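Local coordinates for protein D-aminopeptidase (Burkholderia sp. LK4, PDB 5TZB) that probably cleaves N-terminal beta-amino acids from peptides, as an Ntn-type hydrolase of peptidase family S58 that assembles as a tetramer, at residues A112-N115 / A121-D124; M142-E147 / I300-A305; L228-Y233 / D376-V381; L26-G31 / A372-A377. All blocks are in the same frame, centred on the assembly; numbering follows the deposited sequence. Where two conformers were deposited one is given.

Contact 1 (A112-N115 / A121-D124)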
loop_
_atom_site.group_PDB
_atom_site.type_symbol
_atom_site.label_atom_id
_atom_site.label_comp_id
_atom_site.label_asym_id
_atom_site.label_seq_id
_atom_site.Cartn_x
_atom_site.Cartn_y
_atom_site.Cartn_z
ATOM N N ALA C 112 -7.382 22.164 -1.535
ATOM C CA ALA C 112 -8.680 22.659 -1.948
ATOM C C ALA C 112 -9.703 21.519 -2.036
ATOM O O ALA C 112 -9.361 20.375 -2.353
ATOM C CB ALA C 112 -8.573 23.403 -3.262
ATOM N N TYR C 113 -10.940 21.837 -1.659
ATOM C CA TYR C 113 -12.094 20.966 -1.839
ATOM C C TYR C 113 -13.011 21.544 -2.912
ATOM O O TYR C 113 -13.275 22.744 -2.892
ATOM C CB TYR C 113 -12.911 20.845 -0.553
ATOM C CG TYR C 113 -12.260 20.221 0.657
ATOM C CD1 TYR C 113 -11.049 19.553 0.579
ATOM C CD2 TYR C 113 -12.892 20.294 1.894
ATOM C CE1 TYR C 113 -10.479 18.978 1.715
ATOM C CE2 TYR C 113 -12.338 19.726 3.021
ATOM C CZ TYR C 113 -11.139 19.073 2.929
ATOM O OH TYR C 113 -10.607 18.512 4.067
ATOM N N THR C 114 -13.543 20.714 -3.806
ATOM C CA THR C 114 -14.573 21.190 -4.733
ATOM C C THR C 114 -15.451 20.011 -5.192
ATOM O O THR C 114 -15.453 18.975 -4.551
ATOM C CB THR C 114 -13.942 21.925 -5.934
ATOM O OG1 THR C 114 -14.962 22.560 -6.715
ATOM C CG2 THR C 114 -13.128 20.982 -6.795
ATOM N N ASN C 115 -16.210 20.164 -6.277
ATOM C CA ASN C 115 -17.005 19.050 -6.799
ATOM C C ASN C 115 -16.200 18.199 -7.787
ATOM O O ASN C 115 -15.157 18.640 -8.263
ATOM C CB ASN C 115 -18.280 19.556 -7.472
ATOM C CG ASN C 115 -17.995 20.304 -8.762
ATOM O OD1 ASN C 115 -17.735 19.692 -9.800
ATOM N ND2 ASN C 115 -18.063 21.629 -8.709
ATOM N N ALA C 121 -9.738 22.111 -13.079
ATOM C CA ALA C 121 -9.721 23.564 -13.205
ATOM C C ALA C 121 -9.184 24.191 -11.907
ATOM O O ALA C 121 -8.386 25.123 -11.946
ATOM C CB ALA C 121 -11.123 24.102 -13.537
ATOM N N VAL C 122 -9.619 23.666 -10.767
ATOM C CA VAL C 122 -9.144 24.143 -9.472
ATOM C C VAL C 122 -7.656 23.864 -9.283
ATOM O O VAL C 122 -6.900 24.735 -8.827
ATOM C CB VAL C 122 -9.948 23.505 -8.305
ATOM C CG1 VAL C 122 -9.247 23.736 -6.962
ATOM C CG2 VAL C 122 -11.403 24.039 -8.303
ATOM N N ARG C 123 -7.229 22.666 -9.661
ATOM C CA ARG C 123 -5.830 22.297 -9.516
ATOM C C ARG C 123 -4.921 23.207 -10.343
ATOM O O ARG C 123 -3.925 23.719 -9.837
ATOM C CB ARG C 123 -5.613 20.842 -9.930
ATOM C CG ARG C 123 -4.184 20.333 -9.736
ATOM C CD ARG C 123 -3.486 20.145 -11.067
ATOM N NE ARG C 123 -2.187 19.509 -10.909
ATOM C CZ ARG C 123 -1.178 19.626 -11.766
ATOM N NH1 ARG C 123 -1.306 20.363 -12.860
ATOM N NH2 ARG C 123 -0.043 18.988 -11.524
ATOM N N ASP C 124 -5.261 23.407 -11.612
ATOM C CA ASP C 124 -4.400 24.206 -12.477
ATOM C C ASP C 124 -4.467 25.687 -12.109
ATOM O O ASP C 124 -3.527 26.439 -12.375
ATOM C CB ASP C 124 -4.743 23.969 -13.949
ATOM C CG ASP C 124 -4.147 22.654 -14.479
ATOM O OD1 ASP C 124 -3.706 21.826 -13.649
ATOM O OD2 ASP C 124 -4.116 22.450 -15.719
#

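Contact 2 (M142-E147 / I300-A305)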
loop_
_atom_site.group_PDB
_atom_site.type_symbol
_atom_site.label_atom_id
_atom_site.label_comp_id
_atom_site.label_asym_id
_atom_site.label_seq_id
_atom_site.Cartn_x
_atom_site.Cartn_y
_atom_site.Cartn_z
ATOM N N MET C 142 2.458 20.772 -7.590
ATOM C CA MET C 142 1.517 19.651 -7.508
ATOM C C MET C 142 0.478 19.861 -6.388
ATOM O O MET C 142 0.578 19.240 -5.321
ATOM C CB MET C 142 2.281 18.339 -7.294
ATOM C CG MET C 142 3.232 17.953 -8.456
ATOM S SD MET C 142 4.157 16.441 -8.139
ATOM C CE MET C 142 5.233 16.973 -6.797
ATOM N N PRO C 143 -0.513 20.741 -6.622
ATOM C CA PRO C 143 -1.535 21.049 -5.604
ATOM C C PRO C 143 -2.425 19.855 -5.212
ATOM O O PRO C 143 -2.698 18.968 -6.027
ATOM C CB PRO C 143 -2.376 22.148 -6.263
ATOM C CG PRO C 143 -1.497 22.704 -7.394
ATOM C CD PRO C 143 -0.693 21.529 -7.851
ATOM N N VAL C 144 -2.866 19.837 -3.958
ATOM C CA VAL C 144 -3.774 18.801 -3.495
ATOM C C VAL C 144 -5.209 19.290 -3.618
ATOM O O VAL C 144 -5.604 20.256 -2.969
ATOM C CB VAL C 144 -3.489 18.386 -2.030
ATOM C CG1 VAL C 144 -4.552 17.374 -1.538
ATOM C CG2 VAL C 144 -2.069 17.789 -1.899
ATOM N N VAL C 145 -5.986 18.632 -4.470
ATOM C CA VAL C 145 -7.385 18.979 -4.636
ATOM C C VAL C 145 -8.186 17.707 -4.439
ATOM O O VAL C 145 -7.824 16.655 -4.976
ATOM C CB VAL C 145 -7.683 19.599 -6.011
ATOM C CG1 VAL C 145 -9.161 19.985 -6.117
ATOM C CG2 VAL C 145 -6.814 20.825 -6.234
ATOM N N MET C 146 -9.229 17.788 -3.611
ATOM C CA MET C 146 -10.086 16.644 -3.342
ATOM C C MET C 146 -11.520 17.050 -3.626
ATOM O O MET C 146 -11.793 18.232 -3.828
ATOM C CB MET C 146 -9.892 16.162 -1.907
ATOM C CG MET C 146 -8.484 15.600 -1.671
ATOM S SD MET C 146 -8.180 15.078 0.024
ATOM C CE MET C 146 -7.940 16.672 0.807
ATOM N N GLU C 147 -12.438 16.083 -3.656
ATOM C CA GLU C 147 -13.783 16.366 -4.125
ATOM C C GLU C 147 -14.854 15.469 -3.524
ATOM O O GLU C 147 -14.557 14.384 -3.026
ATOM C CB GLU C 147 -13.845 16.238 -5.653
ATOM C CG GLU C 147 -13.433 14.871 -6.203
ATOM C CD GLU C 147 -14.523 13.790 -6.064
ATOM O OE1 GLU C 147 -15.728 14.129 -5.992
ATOM O OE2 GLU C 147 -14.159 12.594 -6.037
ATOM N N ILE C 300 -11.699 9.698 1.395
ATOM C CA ILE C 300 -10.274 9.951 1.210
ATOM C C ILE C 300 -9.761 10.940 2.249
ATOM O O ILE C 300 -10.320 12.033 2.406
ATOM C CB ILE C 300 -10.012 10.466 -0.230
ATOM C CG1 ILE C 300 -10.457 9.403 -1.238
ATOM C CG2 ILE C 300 -8.552 10.869 -0.424
ATOM C CD1 ILE C 300 -10.399 9.850 -2.700
ATOM N N PHE C 301 -8.708 10.547 2.963
ATOM C CA PHE C 301 -8.257 11.290 4.136
ATOM C C PHE C 301 -6.812 11.787 4.023
ATOM O O PHE C 301 -5.920 11.052 3.602
ATOM C CB PHE C 301 -8.372 10.420 5.399
ATOM C CG PHE C 301 -9.661 9.640 5.501
ATOM C CD1 PHE C 301 -10.874 10.202 5.141
ATOM C CD2 PHE C 301 -9.647 8.324 5.972
ATOM C CE1 PHE C 301 -12.060 9.460 5.238
ATOM C CE2 PHE C 301 -10.832 7.581 6.070
ATOM C CZ PHE C 301 -12.031 8.150 5.711
ATOM N N LEU C 302 -6.593 13.026 4.442
ATOM C CA LEU C 302 -5.273 13.640 4.432
ATOM C C LEU C 302 -4.976 14.189 5.804
ATOM O O LEU C 302 -5.853 14.769 6.436
ATOM C CB LEU C 302 -5.197 14.759 3.394
ATOM C CG LEU C 302 -3.957 15.662 3.353
ATOM C CD1 LEU C 302 -2.722 14.891 2.979
ATOM C CD2 LEU C 302 -4.188 16.777 2.353
ATOM N N ALA C 303 -3.751 13.982 6.265
ATOM C CA ALA C 303 -3.276 14.573 7.506
ATOM C C ALA C 303 -1.935 15.282 7.285
ATOM O O ALA C 303 -1.041 14.737 6.641
ATOM C CB ALA C 303 -3.144 13.524 8.573
ATOM N N PHE C 304 -1.807 16.503 7.790
ATOM C CA PHE C 304 -0.509 17.184 7.762
ATOM C C PHE C 304 -0.148 17.754 9.134
ATOM O O PHE C 304 -1.021 18.072 9.956
ATOM C CB PHE C 304 -0.470 18.277 6.679
ATOM C CG PHE C 304 -1.329 19.490 6.971
ATOM C CD1 PHE C 304 -0.816 20.586 7.663
ATOM C CD2 PHE C 304 -2.634 19.554 6.502
ATOM C CE1 PHE C 304 -1.602 21.698 7.918
ATOM C CE2 PHE C 304 -3.424 20.667 6.750
ATOM C CZ PHE C 304 -2.904 21.743 7.464
ATOM N N ALA C 305 1.154 17.887 9.368
ATOM C CA ALA C 305 1.664 18.352 10.647
ATOM C C ALA C 305 2.509 19.612 10.455
ATOM O O ALA C 305 3.264 19.713 9.485
ATOM C CB ALA C 305 2.479 17.250 11.313
#

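Contact 3 (L228-Y233 / D376-V381)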
loop_
_atom_site.group_PDB
_atom_site.type_symbol
_atom_site.label_atom_id
_atom_site.label_comp_id
_atom_site.label_asym_id
_atom_site.label_seq_id
_atom_site.Cartn_x
_atom_site.Cartn_y
_atom_site.Cartn_z
ATOM N N LEU C 228 -27.350 7.085 10.657
ATOM C CA LEU C 228 -26.857 8.262 11.386
ATOM C C LEU C 228 -26.744 8.015 12.902
ATOM O O LEU C 228 -27.699 7.556 13.534
ATOM C CB LEU C 228 -27.769 9.466 11.141
ATOM C CG LEU C 228 -27.402 10.751 11.892
ATOM C CD1 LEU C 228 -25.997 11.269 11.546
ATOM C CD2 LEU C 228 -28.470 11.833 11.701
ATOM N N ARG C 229 -25.571 8.295 13.471
ATOM C CA ARG C 229 -25.387 8.209 14.918
ATOM C C ARG C 229 -24.687 9.468 15.435
ATOM O O ARG C 229 -23.713 9.934 14.850
ATOM C CB ARG C 229 -24.593 6.951 15.312
ATOM C CG ARG C 229 -25.139 5.635 14.744
ATOM C CD ARG C 229 -24.779 4.407 15.602
ATOM N NE ARG C 229 -23.378 4.404 16.026
ATOM C CZ ARG C 229 -22.734 3.347 16.522
ATOM N NH1 ARG C 229 -23.343 2.175 16.637
ATOM N NH2 ARG C 229 -21.466 3.462 16.891
ATOM N N VAL C 230 -25.207 10.026 16.526
ATOM C CA VAL C 230 -24.680 11.261 17.105
ATOM C C VAL C 230 -24.262 11.031 18.549
ATOM O O VAL C 230 -25.103 10.708 19.398
ATOM C CB VAL C 230 -25.719 12.411 17.051
ATOM C CG1 VAL C 230 -25.192 13.652 17.766
ATOM C CG2 VAL C 230 -26.067 12.738 15.617
ATOM N N ALA C 231 -22.974 11.222 18.820
ATOM C CA ALA C 231 -22.366 10.876 20.109
ATOM C C ALA C 231 -22.663 9.417 20.437
ATOM O O ALA C 231 -22.868 9.064 21.602
ATOM C CB ALA C 231 -22.857 11.785 21.221
ATOM N N GLY C 232 -22.739 8.599 19.392
ATOM C CA GLY C 232 -22.994 7.176 19.518
ATOM C C GLY C 232 -24.450 6.746 19.460
ATOM O O GLY C 232 -24.733 5.587 19.158
ATOM N N TYR C 233 -25.377 7.667 19.733
ATOM C CA TYR C 233 -26.803 7.326 19.839
ATOM C C TYR C 233 -27.478 7.166 18.483
ATOM O O TYR C 233 -27.266 7.978 17.589
ATOM C CB TYR C 233 -27.532 8.382 20.673
ATOM C CG TYR C 233 -27.153 8.328 22.137
ATOM C CD1 TYR C 233 -27.961 7.671 23.057
ATOM C CD2 TYR C 233 -25.981 8.916 22.597
ATOM C CE1 TYR C 233 -27.617 7.607 24.402
ATOM C CE2 TYR C 233 -25.628 8.850 23.936
ATOM C CZ TYR C 233 -26.459 8.194 24.831
ATOM O OH TYR C 233 -26.120 8.118 26.161
ATOM N N ASP C 376 -34.568 16.390 19.792
ATOM C CA ASP C 376 -35.702 15.490 20.043
ATOM C C ASP C 376 -35.375 14.033 19.793
ATOM O O ASP C 376 -35.807 13.146 20.534
ATOM C CB ASP C 376 -36.920 15.853 19.186
ATOM C CG ASP C 376 -37.627 17.095 19.672
ATOM O OD1 ASP C 376 -37.392 17.496 20.829
ATOM O OD2 ASP C 376 -38.442 17.649 18.902
ATOM N N ALA C 377 -34.687 13.780 18.690
ATOM C CA ALA C 377 -34.331 12.422 18.340
ATOM C C ALA C 377 -33.335 11.858 19.356
ATOM O O ALA C 377 -33.423 10.693 19.723
ATOM C CB ALA C 377 -33.793 12.370 16.935
ATOM N N LEU C 378 -32.390 12.679 19.803
ATOM C CA LEU C 378 -31.433 12.257 20.830
ATOM C C LEU C 378 -32.159 11.841 22.120
ATOM O O LEU C 378 -31.839 10.806 22.725
ATOM C CB LEU C 378 -30.427 13.369 21.126
ATOM C CG LEU C 378 -29.269 13.425 20.124
ATOM C CD1 LEU C 378 -28.530 14.722 20.251
ATOM C CD2 LEU C 378 -28.338 12.245 20.323
ATOM N N ARG C 379 -33.141 12.644 22.533
ATOM C CA ARG C 379 -33.889 12.331 23.742
ATOM C C ARG C 379 -34.663 11.037 23.599
ATOM O O ARG C 379 -34.641 10.206 24.500
ATOM C CB ARG C 379 -34.871 13.455 24.078
ATOM C CG ARG C 379 -35.864 13.082 25.176
ATOM C CD ARG C 379 -36.919 14.162 25.358
ATOM N NE ARG C 379 -37.790 13.928 26.512
ATOM C CZ ARG C 379 -37.595 14.469 27.712
ATOM N NH1 ARG C 379 -38.437 14.210 28.708
ATOM N NH2 ARG C 379 -36.554 15.265 27.917
ATOM N N GLU C 380 -35.252 10.835 22.425
ATOM C CA GLU C 380 -36.074 9.663 22.134
ATOM C C GLU C 380 -35.320 8.347 22.272
ATOM O O GLU C 380 -35.924 7.323 22.619
ATOM C CB GLU C 380 -36.657 9.776 20.715
ATOM C CG GLU C 380 -37.568 8.626 20.277
ATOM C CD GLU C 380 -38.285 8.915 18.960
ATOM O OE1 GLU C 380 -38.228 10.073 18.487
ATOM O OE2 GLU C 380 -38.890 7.982 18.384
ATOM N N VAL C 381 -34.018 8.367 21.993
ATOM C CA VAL C 381 -33.196 7.162 22.111
ATOM C C VAL C 381 -32.312 7.167 23.362
ATOM O O VAL C 381 -31.338 6.415 23.441
ATOM C CB VAL C 381 -32.283 6.958 20.874
ATOM C CG1 VAL C 381 -33.109 6.630 19.651
ATOM C CG2 VAL C 381 -31.429 8.187 20.629
#

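Contact 4 (L26-G31 / A372-A377)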
loop_
_atom_site.group_PDB
_atom_site.type_symbol
_atom_site.label_atom_id
_atom_site.label_comp_id
_atom_site.label_asym_id
_atom_site.label_seq_id
_atom_site.Cartn_x
_atom_site.Cartn_y
_atom_site.Cartn_z
ATOM N N LEU C 26 -25.416 23.081 21.550
ATOM C CA LEU C 26 -26.700 22.459 21.836
ATOM C C LEU C 26 -26.609 21.580 23.078
ATOM O O LEU C 26 -27.582 20.940 23.470
ATOM C CB LEU C 26 -27.165 21.623 20.645
ATOM C CG LEU C 26 -27.278 22.358 19.314
ATOM C CD1 LEU C 26 -27.718 21.410 18.202
ATOM C CD2 LEU C 26 -28.235 23.525 19.462
ATOM N N GLY C 27 -25.424 21.550 23.680
ATOM C CA GLY C 27 -25.162 20.706 24.830
ATOM C C GLY C 27 -24.791 19.293 24.423
ATOM O O GLY C 27 -24.632 18.417 25.271
ATOM N N ILE C 28 -24.612 19.077 23.121
ATOM C CA ILE C 28 -24.207 17.769 22.627
ATOM C C ILE C 28 -22.700 17.688 22.596
ATOM O O ILE C 28 -22.052 18.372 21.807
ATOM C CB ILE C 28 -24.741 17.483 21.211
ATOM C CG1 ILE C 28 -26.258 17.650 21.167
ATOM C CG2 ILE C 28 -24.328 16.082 20.767
ATOM C CD1 ILE C 28 -26.801 17.743 19.762
ATOM N N ARG C 29 -22.148 16.828 23.444
ATOM C CA ARG C 29 -20.708 16.711 23.552
ATOM C C ARG C 29 -20.239 15.419 22.906
ATOM O O ARG C 29 -20.657 14.334 23.298
ATOM C CB ARG C 29 -20.287 16.753 25.012
ATOM C CG ARG C 29 -20.348 18.127 25.654
ATOM C CD ARG C 29 -19.892 18.061 27.111
ATOM N NE ARG C 29 -18.496 17.621 27.206
ATOM C CZ ARG C 29 -18.099 16.367 27.428
ATOM N NH1 ARG C 29 -18.994 15.391 27.576
ATOM N NH2 ARG C 29 -16.801 16.087 27.487
ATOM N N ILE C 30 -19.347 15.548 21.931
ATOM C CA ILE C 30 -18.800 14.406 21.212
ATOM C C ILE C 30 -17.471 13.970 21.800
ATOM O O ILE C 30 -16.544 14.771 21.901
ATOM C CB ILE C 30 -18.569 14.727 19.713
ATOM C CG1 ILE C 30 -19.863 15.190 19.024
ATOM C CG2 ILE C 30 -17.960 13.525 19.010
ATOM C CD1 ILE C 30 -20.932 14.146 18.945
ATOM N N GLY C 31 -17.389 12.709 22.211
ATOM C CA GLY C 31 -16.166 12.188 22.775
ATOM C C GLY C 31 -15.870 12.822 24.119
ATOM O O GLY C 31 -16.744 13.451 24.728
ATOM N N ALA C 372 -33.553 21.457 16.658
ATOM C CA ALA C 372 -34.568 20.963 17.581
ATOM C C ALA C 372 -34.911 19.507 17.293
ATOM O O ALA C 372 -35.157 18.716 18.212
ATOM C CB ALA C 372 -35.822 21.834 17.510
ATOM N N ARG C 373 -34.954 19.165 16.010
ATOM C CA ARG C 373 -35.294 17.814 15.589
ATOM C C ARG C 373 -34.203 16.819 16.026
ATOM O O ARG C 373 -34.500 15.664 16.366
ATOM C CB ARG C 373 -35.520 17.779 14.078
ATOM C CG ARG C 373 -36.042 16.459 13.555
ATOM C CD ARG C 373 -36.771 16.643 12.230
ATOM N NE ARG C 373 -35.917 17.255 11.214
ATOM C CZ ARG C 373 -36.312 17.545 9.975
ATOM N NH1 ARG C 373 -37.549 17.260 9.585
ATOM N NH2 ARG C 373 -35.465 18.097 9.118
ATOM N N LEU C 374 -32.946 17.265 15.987
ATOM C CA LEU C 374 -31.824 16.460 16.467
ATOM C C LEU C 374 -31.915 16.255 17.983
ATOM O O LEU C 374 -31.773 15.138 18.484
ATOM C CB LEU C 374 -30.487 17.126 16.118
ATOM C CG LEU C 374 -29.210 16.483 16.671
ATOM C CD1 LEU C 374 -29.061 15.035 16.213
ATOM C CD2 LEU C 374 -27.980 17.295 16.303
ATOM N N LEU C 375 -32.157 17.339 18.711
ATOM C CA LEU C 375 -32.295 17.247 20.162
ATOM C C LEU C 375 -33.452 16.314 20.529
ATOM O O LEU C 375 -33.309 15.498 21.445
ATOM C CB LEU C 375 -32.483 18.636 20.783
ATOM C CG LEU C 375 -31.234 19.526 20.841
ATOM C CD1 LEU C 375 -31.604 20.939 21.230
ATOM C CD2 LEU C 375 -30.208 18.967 21.836
ATOM N N ASP C 376 -34.568 16.390 19.792
ATOM C CA ASP C 376 -35.702 15.490 20.043
ATOM C C ASP C 376 -35.375 14.033 19.793
ATOM O O ASP C 376 -35.807 13.146 20.534
ATOM C CB ASP C 376 -36.920 15.853 19.186
ATOM C CG ASP C 376 -37.627 17.095 19.672
ATOM O OD1 ASP C 376 -37.392 17.496 20.829
ATOM O OD2 ASP C 376 -38.442 17.649 18.902
ATOM N N ALA C 377 -34.687 13.780 18.690
ATOM C CA ALA C 377 -34.331 12.422 18.340
ATOM C C ALA C 377 -33.335 11.858 19.356
ATOM O O ALA C 377 -33.423 10.693 19.723
ATOM C CB ALA C 377 -33.793 12.370 16.935
#

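Contact 1 (A112-N115 / A121-D124)
Val122 of the helix spreads its two methyls over strand 112-115, one to each of the residues whose side chains face it, Ala112 and Thr114. CG1 meets the Ala112 CB at 3.8 Å, while CG2 of Val122 meets CG2 of Thr114 at 3.8 Å as well. The valine's first torsion makes this division possible: with CG1 anti to the backbone N (chi1 166°) and CG2 anti to the carbonyl carbon, the fork lies along the strand. Thr114 comes at Val122 tip to tip, methyl against methyl. Its rotation sorts the two branches, because OG1 stands opposite the backbone N (chi1 -171°) and hydrogen-bonds the carbonyl O of Gly66, leaving CG2 to face the helix. The apolar half of the threonine is thus spent on the contact and the polar half on the adjacent strand 63-71. Arg123 and Asp124 serve the subunit interface instead. NH1 of Arg123 meets OD1 of Asp124 at 2.9 Å in a nearly straight salt-bridged hydrogen bond; OD1 lies in the guanidinium plane, while NH1 meets it from the syn side, tilted out of the carboxylate plane. Arg123 NH2 also reaches Asp94 of the second subunit, and the Asp124 carboxylate accepts the N-H groups of Gly120 and Ala121 of that same second subunit. The contact belongs to a beta-alpha-beta unit: helix 119-129 connects the parallel neighbours 111-115 and 144-148 and packs on both, with Val145 of the second strand also touching Val122.

Contact 2 (M142-E147 / I300-A305)
CD2 of Leu302 projects into the notch between Val144 and Met146, which lie two residues apart on the facing strand. One wall of the notch is Val144 CG1, 4.0 Å from Leu302 CD2. The other is the methyl end of the methionine, with Met146 CE 4.1 Å from that same Leu302 CD2. The Met146 chain is straight through chi2 and bent at chi3 (-77°), which turns CE back toward its own sheet and the Tyr113 ring; CE still flanks Leu302 CD2, and the two side chains cross at about a right angle. At this bend the sulfur meets the next bump along strand 300-305: Met146 SD lies 4.2 Å from Ile300 CG2. Leu302 makes its reach with CG anti to the backbone N (chi1 172°). No hydrogen bond joins the strands, whose axes come within 9.1 Å, a spacing set by interleaved side chains. Their directions differ by 146°, roughly antiparallel, as two stacked sheets allow. Alternation along each strand sorts the rest: Phe301, Ala303 and Ala305 turn to helix 272-289, and Val145, with Pro143 just before the strand, to helix 119-129. Strand 144-148 belongs to the sheet that also contains 111-115, whose Ile111 touches both Met146 and Leu302, and strand 298-305 pairs with 260-266 in the second sheet. The contact therefore lies in the middle of an alpha-beta-beta-alpha sandwich, the layering of Ntn hydrolases, with a helix on the outer face of each sheet.

Contact 3 (L228-Y233 / D376-V381)
Apolar packing joins a tight turn to the end of the C-terminal helix, where Val230 and Tyr233 meet Leu378 and Val381 far from the centre of the chain. CD2 of Leu378 enters between the two turn residues, 4.0 Å from Tyr233 CB and 4.2 Å from Val230 CB. The leucine's CG stands opposite the carbonyl carbon (chi1 -82°), and of the two methyls it is CD2, the branch off the extended line to CD1, that meets the turn. That methyl also lies 3.7 Å from the carbonyl O of Val230, an oxygen already taken by the N-H of Tyr233. Val381, the first residue to leave the helical conformation, adds its CG2, 3.9 Å from Tyr233 CB. The turn is type I' from Val230 to Tyr233, with Ala231 and Gly232 both at positive phi. Backbone bonds run both ways between Val230 and Tyr233, the bonding of the closing pair in a two-residue beta hairpin, although no regular strand flanks it here. The turn sits in the connection between strands 213-220 and 260-266. At the ring of Tyr233 the carbonyl O of Val381 comes in at the edge, near the plane, 3.6 Å from CD1. The same oxygen takes a hydrogen bond from the Tyr233 hydroxyl of the third subunit, and the exchange is mutual. The two Tyr233 rings of these subunits meet with planes at about 75°, and Trp383 meets the ring of its own chain edge-to-face.

Contact 4 (L26-G31 / A372-A377)
With CG1 opposite the carbonyl carbon (chi1 -55°) and the chain extended beyond it, Ile28 sends CD1 straight at the helix, where Leu374 and Leu375 receive it. Leu374 turns its CG anti to the backbone N (chi1 174°), and its CD2 comes within 3.7 Å of Ile28 CD1, the two side chains crossing at a slant. Leu375 starts off to the side, but its end comes back, leaving CD2 4.2 Å from Ile28 CD1. The isoleucine tip thus lies between two consecutive leucines. CD2 of Leu375 also rests on Leu26, 3.7 Å from its carbonyl O and 4.2 Å from its CB. The chain bends by roughly a right angle at Gly27, which has positive phi, and the side chains of Leu26 and Ile28 on its two sides both point toward the helix. These are the two ends of the chain: segment 26-31 runs ahead of the first strand, 48-56, and helix 371-380 is the last helix. The helix is amphipathic, with Leu374 and Ala377 buried while Ala372 and Asp376 are exposed. Arg373 is tied back by a salt bridge to Glu367 and a hydrogen bond to the carbonyl O of Leu369. Deeper in, Leu374 touches Val354 of the long helix 331-355, against which Ile30 packs as well, on Glu346 and Glu347.

How the contacts relate
The contacts form two groups. Contacts 1 and 2 have centres 11 Å apart and share a sheet: strands 111-115 and 144-148 are paired neighbours in it, so contact 1 fastens a helix to its outer face and contact 2 joins its inner face to the second sheet. Contacts 3 and 4, centres 7 Å apart, both use helix 371-380 and touch through Leu378 and Ile28. The groups lie about 30 to 35 Å apart between centres. Along the chain, contact 4 encloses contacts 1 and 2, contact 1 precedes contact 2, and contact 3 crosses contact 2. The layered core and the packing of the two chain ends are thus separate regions, and contacts 1 and 3 each adjoin a different neighbouring subunit.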